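Local structure of conserved exported protein (Bacteroides fragilis, 3CLW) at residues Arg118-Thr129 with Phe171-Ser182. The protein is of unknown function but probably hydrolyses O-glycosidic bonds in carbohydrates or glycosides. Residues are numbered along the deposited sequence; the frame is centred on the assembly and turned at random.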
ATOM      1  N   ARG A 118       0.482 -10.253  14.322  1.00 34.74           N
ATOM      2  CA  ARG A 118       0.292  -9.803  15.707  1.00 35.38           C
ATOM      3  C   ARG A 118       1.415 -10.365  16.589  1.00 36.35           C
ATOM      4  O   ARG A 118       2.004  -9.643  17.386  1.00 36.15           O
ATOM      5  CB  ARG A 118      -1.089 -10.203  16.229  1.00 35.62           C
ATOM      6  CG  ARG A 118      -1.395  -9.702  17.656  1.00 35.15           C
ATOM      7  CD  ARG A 118      -2.824 -10.054  18.088  1.00 35.63           C
ATOM      8  NE  ARG A 118      -3.086 -11.488  17.981  1.00 37.97           N
ATOM      9  CZ  ARG A 118      -4.276 -12.048  18.184  1.00 38.51           C
ATOM     10  NH1 ARG A 118      -5.323 -11.286  18.479  1.00 35.30           N
ATOM     11  NH2 ARG A 118      -4.427 -13.369  18.060  1.00 37.33           N
ATOM     12  N   GLU A 119       1.734 -11.646  16.384  1.00 37.79           N
ATOM     13  CA  GLU A 119       2.819 -12.348  17.094  1.00 39.28           C
ATOM     14  C   GLU A 119       4.147 -11.620  16.987  1.00 38.76           C
ATOM     15  O   GLU A 119       4.969 -11.677  17.907  1.00 38.85           O
ATOM     16  CB  GLU A 119       2.978 -13.745  16.490  1.00 40.45           C
ATOM     17  CG  GLU A 119       3.166 -14.836  17.484  1.00 46.88           C
ATOM     18  CD  GLU A 119       3.297 -16.201  16.799  1.00 55.38           C
ATOM     19  OE1 GLU A 119       2.251 -16.900  16.620  1.00 57.25           O
ATOM     20  OE2 GLU A 119       4.448 -16.556  16.421  1.00 57.88           O
ATOM     21  N   ARG A 120       4.353 -10.950  15.850  1.00 37.69           N
ATOM     22  CA  ARG A 120       5.553 -10.178  15.603  1.00 37.01           C
ATOM     23  C   ARG A 120       5.398  -8.689  15.935  1.00 37.46           C
ATOM     24  O   ARG A 120       6.234  -7.859  15.543  1.00 37.75           O
ATOM     25  CB  ARG A 120       5.996 -10.393  14.165  1.00 36.85           C
ATOM     26  CG  ARG A 120       6.550 -11.791  13.957  1.00 36.56           C
ATOM     27  CD  ARG A 120       6.356 -12.265  12.557  1.00 38.03           C
ATOM     28  NE  ARG A 120       6.934 -13.590  12.360  1.00 37.32           N
ATOM     29  CZ  ARG A 120       6.338 -14.735  12.673  1.00 37.61           C
ATOM     30  NH1 ARG A 120       5.118 -14.721  13.204  1.00 33.59           N
ATOM     31  NH2 ARG A 120       6.969 -15.898  12.434  1.00 34.46           N
ATOM     32  N   GLY A 121       4.341  -8.355  16.675  1.00 37.07           N
ATOM     33  CA  GLY A 121       4.199  -6.998  17.220  1.00 37.65           C
ATOM     34  C   GLY A 121       3.540  -6.008  16.260  1.00 37.29           C
ATOM     35  O   GLY A 121       3.638  -4.804  16.453  1.00 37.25           O
ATOM     36  N   MET A 122       2.859  -6.521  15.234  1.00 36.09           N
ATOM     37  CA  MET A 122       2.168  -5.673  14.277  1.00 35.48           C
ATOM     38  C   MET A 122       0.673  -5.998  14.412  1.00 35.85           C
ATOM     39  O   MET A 122       0.214  -7.061  13.962  1.00 35.33           O
ATOM     40  CB  MET A 122       2.679  -5.948  12.851  1.00 34.65           C
ATOM     41  CG  MET A 122       2.378  -4.874  11.792  1.00 33.02           C
ATOM     42  SD  MET A 122       0.688  -4.296  11.519  1.00 22.59           S
ATOM     43  CE  MET A 122       0.012  -5.711  10.733  1.00 27.71           C
ATOM     44  N   ASN A 123      -0.075  -5.096  15.049  1.00 35.10           N
ATOM     45  CA  ASN A 123      -1.503  -5.314  15.235  1.00 34.85           C
ATOM     46  C   ASN A 123      -2.273  -4.078  14.729  1.00 34.33           C
ATOM     47  O   ASN A 123      -2.809  -3.268  15.506  1.00 35.37           O
ATOM     48  CB  ASN A 123      -1.806  -5.690  16.701  1.00 34.32           C
ATOM     49  CG  ASN A 123      -3.198  -6.284  16.884  1.00 35.71           C
ATOM     50  OD1 ASN A 123      -3.988  -6.356  15.934  1.00 36.76           O
ATOM     51  ND2 ASN A 123      -3.513  -6.707  18.120  1.00 33.30           N
ATOM     52  N   ASN A 124      -2.281  -3.927  13.409  1.00 33.10           N
ATOM     53  CA  ASN A 124      -2.901  -2.806  12.756  1.00 32.21           C
ATOM     54  C   ASN A 124      -3.375  -3.283  11.412  1.00 31.97           C
ATOM     55  O   ASN A 124      -2.571  -3.484  10.499  1.00 33.32           O
ATOM     56  CB  ASN A 124      -1.936  -1.601  12.647  1.00 31.83           C
ATOM     57  CG  ASN A 124      -2.533  -0.434  11.858  1.00 32.68           C
ATOM     58  OD1 ASN A 124      -3.750  -0.239  11.831  1.00 32.44           O
ATOM     59  ND2 ASN A 124      -1.671   0.356  11.219  1.00 35.36           N
ATOM     60  N   PHE A 125      -4.682  -3.485  11.291  1.00 31.31           N
ATOM     61  CA  PHE A 125      -5.238  -4.086  10.094  1.00 30.23           C
ATOM     62  C   PHE A 125      -6.254  -3.194   9.354  1.00 30.32           C
ATOM     63  O   PHE A 125      -7.003  -2.424   9.962  1.00 28.76           O
ATOM     64  CB  PHE A 125      -5.864  -5.448  10.426  1.00 30.61           C
ATOM     65  CG  PHE A 125      -4.900  -6.441  11.021  1.00 30.58           C
ATOM     66  CD1 PHE A 125      -4.751  -6.543  12.420  1.00 29.08           C
ATOM     67  CD2 PHE A 125      -4.148  -7.285  10.197  1.00 31.03           C
ATOM     68  CE1 PHE A 125      -3.875  -7.462  12.987  1.00 27.58           C
ATOM     69  CE2 PHE A 125      -3.235  -8.221  10.769  1.00 28.93           C
ATOM     70  CZ  PHE A 125      -3.094  -8.296  12.164  1.00 28.49           C
ATOM     71  N   LEU A 126      -6.252  -3.329   8.026  1.00 30.10           N
ATOM     72  CA  LEU A 126      -7.271  -2.736   7.153  1.00 29.64           C
ATOM     73  C   LEU A 126      -7.962  -3.892   6.464  1.00 30.04           C
ATOM     74  O   LEU A 126      -7.280  -4.809   5.948  1.00 31.35           O
ATOM     75  CB  LEU A 126      -6.657  -1.764   6.133  1.00 28.90           C
ATOM     76  CG  LEU A 126      -7.572  -1.038   5.116  1.00 30.27           C
ATOM     77  CD1 LEU A 126      -6.955   0.295   4.636  1.00 29.25           C
ATOM     78  CD2 LEU A 126      -7.933  -1.895   3.923  1.00 29.31           C
ATOM     79  N   PHE A 127      -9.296  -3.876   6.488  1.00 29.66           N
ATOM     80  CA  PHE A 127     -10.147  -4.842   5.768  1.00 30.49           C
ATOM     81  C   PHE A 127     -10.658  -4.217   4.478  1.00 30.77           C
ATOM     82  O   PHE A 127     -11.248  -3.119   4.510  1.00 30.72           O
ATOM     83  CB  PHE A 127     -11.354  -5.200   6.636  1.00 30.54           C
ATOM     84  CG  PHE A 127     -11.075  -6.253   7.664  1.00 30.76           C
ATOM     85  CD1 PHE A 127     -12.121  -6.876   8.323  1.00 28.44           C
ATOM     86  CD2 PHE A 127      -9.751  -6.644   7.958  1.00 29.90           C
ATOM     87  CE1 PHE A 127     -11.852  -7.869   9.262  1.00 30.85           C
ATOM     88  CE2 PHE A 127      -9.482  -7.660   8.885  1.00 29.23           C
ATOM     89  CZ  PHE A 127     -10.532  -8.274   9.530  1.00 29.21           C
ATOM     90  N   PHE A 128     -10.441  -4.892   3.357  1.00 30.09           N
ATOM     91  CA  PHE A 128     -10.871  -4.366   2.059  1.00 30.83           C
ATOM     92  C   PHE A 128     -11.633  -5.417   1.259  1.00 31.62           C
ATOM     93  O   PHE A 128     -11.358  -6.608   1.391  1.00 31.76           O
ATOM     94  CB  PHE A 128      -9.718  -3.727   1.228  1.00 30.46           C
ATOM     95  CG  PHE A 128      -8.787  -4.723   0.560  1.00 30.13           C
ATOM     96  CD1 PHE A 128      -7.730  -5.298   1.258  1.00 30.00           C
ATOM     97  CD2 PHE A 128      -8.972  -5.079  -0.772  1.00 31.20           C
ATOM     98  CE1 PHE A 128      -6.841  -6.222   0.623  1.00 31.09           C
ATOM     99  CE2 PHE A 128      -8.130  -6.015  -1.388  1.00 31.63           C
ATOM    100  CZ  PHE A 128      -7.049  -6.577  -0.683  1.00 31.95           C
ATOM    101  N   THR A 129     -12.594  -4.945   0.458  1.00 32.25           N
ATOM    102  CA  THR A 129     -13.376  -5.763  -0.446  1.00 32.93           C
ATOM    103  C   THR A 129     -13.224  -5.285  -1.892  1.00 32.98           C
ATOM    104  O   THR A 129     -13.092  -4.062  -2.178  1.00 33.09           O
ATOM    105  CB  THR A 129     -14.887  -5.750  -0.118  1.00 33.36           C
ATOM    106  OG1 THR A 129     -15.301  -4.404   0.217  1.00 36.81           O
ATOM    107  CG2 THR A 129     -15.206  -6.685   1.010  1.00 33.52           C
ATOM    108  N   PHE A 171     -13.292  -9.757  14.358  1.00 30.77           N
ATOM    109  CA  PHE A 171     -11.846  -9.823  14.521  1.00 30.25           C
ATOM    110  C   PHE A 171     -11.323  -8.906  15.640  1.00 31.14           C
ATOM    111  O   PHE A 171     -10.338  -9.258  16.318  1.00 30.79           O
ATOM    112  CB  PHE A 171     -11.142  -9.663  13.172  1.00 30.04           C
ATOM    113  CG  PHE A 171     -11.308 -10.880  12.293  1.00 29.77           C
ATOM    114  CD1 PHE A 171     -12.318 -10.931  11.336  1.00 30.67           C
ATOM    115  CD2 PHE A 171     -10.524 -12.011  12.508  1.00 32.06           C
ATOM    116  CE1 PHE A 171     -12.530 -12.070  10.554  1.00 29.77           C
ATOM    117  CE2 PHE A 171     -10.694 -13.179  11.727  1.00 32.28           C
ATOM    118  CZ  PHE A 171     -11.718 -13.197  10.740  1.00 32.76           C
ATOM    119  N   ARG A 172     -12.030  -7.791  15.899  1.00 30.18           N
ATOM    120  CA  ARG A 172     -11.694  -6.978  17.088  1.00 29.86           C
ATOM    121  C   ARG A 172     -11.887  -7.758  18.375  1.00 29.61           C
ATOM    122  O   ARG A 172     -11.048  -7.671  19.294  1.00 29.52           O
ATOM    123  CB  ARG A 172     -12.423  -5.608  17.118  1.00 28.29           C
ATOM    124  CG  ARG A 172     -12.039  -4.698  15.914  1.00 29.10           C
ATOM    125  CD  ARG A 172     -12.606  -3.283  16.006  1.00 28.97           C
ATOM    126  NE  ARG A 172     -11.970  -2.574  17.083  1.00 31.91           N
ATOM    127  CZ  ARG A 172     -10.824  -1.894  16.982  1.00 35.29           C
ATOM    128  NH1 ARG A 172     -10.165  -1.787  15.831  1.00 35.31           N
ATOM    129  NH2 ARG A 172     -10.322  -1.311  18.054  1.00 35.98           N
ATOM    130  N   GLU A 173     -12.965  -8.533  18.426  1.00 30.29           N
ATOM    131  CA  GLU A 173     -13.306  -9.351  19.618  1.00 32.08           C
ATOM    132  C   GLU A 173     -12.363 -10.561  19.806  1.00 33.03           C
ATOM    133  O   GLU A 173     -12.329 -11.171  20.865  1.00 33.32           O
ATOM    134  CB  GLU A 173     -14.796  -9.731  19.615  1.00 31.41           C
ATOM    135  CG  GLU A 173     -15.727  -8.480  19.804  1.00 31.89           C
ATOM    136  CD  GLU A 173     -17.215  -8.774  19.584  1.00 34.13           C
ATOM    137  OE1 GLU A 173     -17.564  -9.876  19.086  1.00 35.02           O
ATOM    138  OE2 GLU A 173     -18.043  -7.891  19.915  1.00 36.75           O
ATOM    139  N   GLN A 174     -11.598 -10.870  18.749  1.00 34.02           N
ATOM    140  CA  GLN A 174     -10.481 -11.792  18.800  1.00 35.63           C
ATOM    141  C   GLN A 174      -9.124 -11.126  19.062  1.00 34.95           C
ATOM    142  O   GLN A 174      -8.101 -11.784  18.996  1.00 35.73           O
ATOM    143  CB  GLN A 174     -10.382 -12.527  17.472  1.00 36.25           C
ATOM    144  CG  GLN A 174     -11.648 -13.192  17.064  1.00 41.42           C
ATOM    145  CD  GLN A 174     -11.685 -14.603  17.475  1.00 46.45           C
ATOM    146  OE1 GLN A 174     -11.975 -14.938  18.629  1.00 46.73           O
ATOM    147  NE2 GLN A 174     -11.369 -15.478  16.523  1.00 52.21           N
ATOM    148  N   GLY A 175      -9.100  -9.830  19.318  1.00 34.63           N
ATOM    149  CA  GLY A 175      -7.861  -9.162  19.630  1.00 33.65           C
ATOM    150  C   GLY A 175      -7.105  -8.578  18.450  1.00 33.85           C
ATOM    151  O   GLY A 175      -5.934  -8.204  18.598  1.00 33.66           O
ATOM    152  N   PHE A 176      -7.749  -8.470  17.284  1.00 32.71           N
ATOM    153  CA  PHE A 176      -7.087  -7.849  16.143  1.00 33.24           C
ATOM    154  C   PHE A 176      -7.559  -6.381  15.940  1.00 33.73           C
ATOM    155  O   PHE A 176      -8.758  -6.119  15.882  1.00 35.30           O
ATOM    156  CB  PHE A 176      -7.262  -8.681  14.872  1.00 32.33           C
ATOM    157  CG  PHE A 176      -6.717 -10.102  14.974  1.00 33.48           C
ATOM    158  CD1 PHE A 176      -7.582 -11.178  15.231  1.00 31.34           C
ATOM    159  CD2 PHE A 176      -5.358 -10.361  14.809  1.00 31.72           C
ATOM    160  CE1 PHE A 176      -7.102 -12.502  15.303  1.00 34.41           C
ATOM    161  CE2 PHE A 176      -4.868 -11.684  14.872  1.00 31.32           C
ATOM    162  CZ  PHE A 176      -5.741 -12.743  15.139  1.00 33.22           C
ATOM    163  N   HIS A 177      -6.638  -5.421  15.866  1.00 34.02           N
ATOM    164  CA  HIS A 177      -7.055  -3.993  15.735  1.00 33.82           C
ATOM    165  C   HIS A 177      -7.328  -3.703  14.277  1.00 32.24           C
ATOM    166  O   HIS A 177      -6.465  -3.256  13.562  1.00 32.50           O
ATOM    167  CB  HIS A 177      -6.038  -3.005  16.306  1.00 33.92           C
ATOM    168  CG  HIS A 177      -5.704  -3.260  17.742  1.00 39.05           C
ATOM    169  ND1 HIS A 177      -4.495  -2.906  18.302  1.00 43.42           N
ATOM    170  CD2 HIS A 177      -6.408  -3.873  18.726  1.00 43.63           C
ATOM    171  CE1 HIS A 177      -4.476  -3.267  19.573  1.00 45.30           C
ATOM    172  NE2 HIS A 177      -5.626  -3.853  19.855  1.00 46.09           N
ATOM    173  N   VAL A 178      -8.524  -4.050  13.839  1.00 31.70           N
ATOM    174  CA  VAL A 178      -8.984  -3.707  12.515  1.00 32.06           C
ATOM    175  C   VAL A 178      -9.420  -2.256  12.608  1.00 31.85           C
ATOM    176  O   VAL A 178     -10.504  -1.949  13.116  1.00 31.47           O
ATOM    177  CB  VAL A 178     -10.173  -4.578  12.120  1.00 33.11           C
ATOM    178  CG1 VAL A 178     -10.668  -4.196  10.700  1.00 33.02           C
ATOM    179  CG2 VAL A 178      -9.787  -6.064  12.260  1.00 31.83           C
ATOM    180  N   ASN A 179      -8.551  -1.364  12.141  1.00 31.93           N
ATOM    181  CA  ASN A 179      -8.777   0.062  12.319  1.00 32.22           C
ATOM    182  C   ASN A 179      -9.405   0.764  11.114  1.00 32.29           C
ATOM    183  O   ASN A 179      -9.842   1.914  11.226  1.00 32.09           O
ATOM    184  CB  ASN A 179      -7.464   0.737  12.708  1.00 31.93           C
ATOM    185  CG  ASN A 179      -6.887   0.173  13.996  1.00 33.78           C
ATOM    186  OD1 ASN A 179      -7.627  -0.113  14.950  1.00 33.34           O
ATOM    187  ND2 ASN A 179      -5.570  -0.008  14.027  1.00 30.09           N
ATOM    188  N   TYR A 180      -9.444   0.086   9.964  1.00 31.74           N
ATOM    189  CA  TYR A 180      -9.936   0.693   8.716  1.00 31.05           C
ATOM    190  C   TYR A 180     -10.732  -0.309   7.893  1.00 31.31           C
ATOM    191  O   TYR A 180     -10.459  -1.520   7.941  1.00 31.92           O
ATOM    192  CB  TYR A 180      -8.775   1.179   7.862  1.00 30.93           C
ATOM    193  CG  TYR A 180      -7.674   1.934   8.608  1.00 31.92           C
ATOM    194  CD1 TYR A 180      -6.528   1.266   9.096  1.00 32.52           C
ATOM    195  CD2 TYR A 180      -7.766   3.316   8.798  1.00 30.93           C
ATOM    196  CE1 TYR A 180      -5.519   1.958   9.762  1.00 29.95           C
ATOM    197  CE2 TYR A 180      -6.783   4.018   9.471  1.00 31.24           C
ATOM    198  CZ  TYR A 180      -5.654   3.341   9.944  1.00 32.94           C
ATOM    199  OH  TYR A 180      -4.680   4.072  10.585  1.00 30.43           O
ATOM    200  N   ILE A 181     -11.734   0.191   7.177  1.00 31.17           N
ATOM    201  CA  ILE A 181     -12.530  -0.595   6.233  1.00 31.17           C
ATOM    202  C   ILE A 181     -12.571   0.141   4.929  1.00 31.28           C
ATOM    203  O   ILE A 181     -12.998   1.294   4.886  1.00 32.50           O
ATOM    204  CB  ILE A 181     -13.989  -0.807   6.674  1.00 31.04           C
ATOM    205  CG1 ILE A 181     -14.081  -1.756   7.870  1.00 31.87           C
ATOM    206  CG2 ILE A 181     -14.833  -1.401   5.513  1.00 31.35           C
ATOM    207  CD1 ILE A 181     -15.360  -1.631   8.659  1.00 29.79           C
ATOM    208  N   SER A 182     -12.164  -0.540   3.873  1.00 31.50           N
ATOM    209  CA  SER A 182     -12.148   0.007   2.531  1.00 33.33           C
ATOM    210  C   SER A 182     -13.155  -0.749   1.643  1.00 33.55           C
ATOM    211  O   SER A 182     -12.879  -1.846   1.168  1.00 33.16           O
ATOM    212  CB  SER A 182     -10.719  -0.022   2.002  1.00 32.83           C
ATOM    213  OG  SER A 182     -10.652   0.540   0.726  1.00 35.36           O
TER
HETATM  214  O   HOH W   1      -7.106 -14.513  18.446  1.00 35.91           O
HETATM  215  O   HOH W   2      -3.577  -0.518  16.262  1.00 35.64           O
HETATM  216  O   HOH W   3      -2.015   3.086  10.176  1.00 32.42           O
HETATM  217  O   HOH W   4     -11.134  -1.930  -1.541  1.00 40.86           O
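Strands 125-128 and 178-182 run side by side and parallel, their axes 4.7 Å apart at closest, as neighbours in the TIM barrel expected of this family. The ladder begins with Phe125 N donating to His177 O and ends with Thr129 N donating to Ser182 O. A beta bulge interrupts it: Phe125 pairs with Val178 but Leu126 with Tyr180, so Asn179 is the extra residue. Asn179 ND2 donates to Asn124 OD1 from above the carbonyl plane of the Asn124 amide, tying the bulge to the residue that precedes strand 125-128.

Phe125, Phe127, Val178 and Ile181 share the face packed against helices 108-119 and 157-173, where large apolar groups fit. Branched Val178 lays CG1 over the centre of the Phe127 ring, 3.7 Å from its centroid, while Phe171 CD1 meets the edge. On the other face Leu126 CG packs on Tyr180 CB, and Ser182, small and polar, hydrogen-bonds through OG to Glu231 OE1.

Ahead of strand 178-182, Gly175 ends helix 157-173 in a Schellman motif, its positive phi suiting glycine. The Arg118 chain, bent at chi3 (56°), brings its guanidinium flat onto the Phe176 ring, planes 13° apart, a cation-pi stack; NH1 also donates to Gln174 O. The Asn123 amide lies parallel over the His177 ring and uses both ends: OD1 accepts from His177 N at 2.8 Å, and ND2 donates nearly straight to Gly175 O at 2.9 Å, an oxygen that Arg118 NH1 also grips, from above its carbonyl plane.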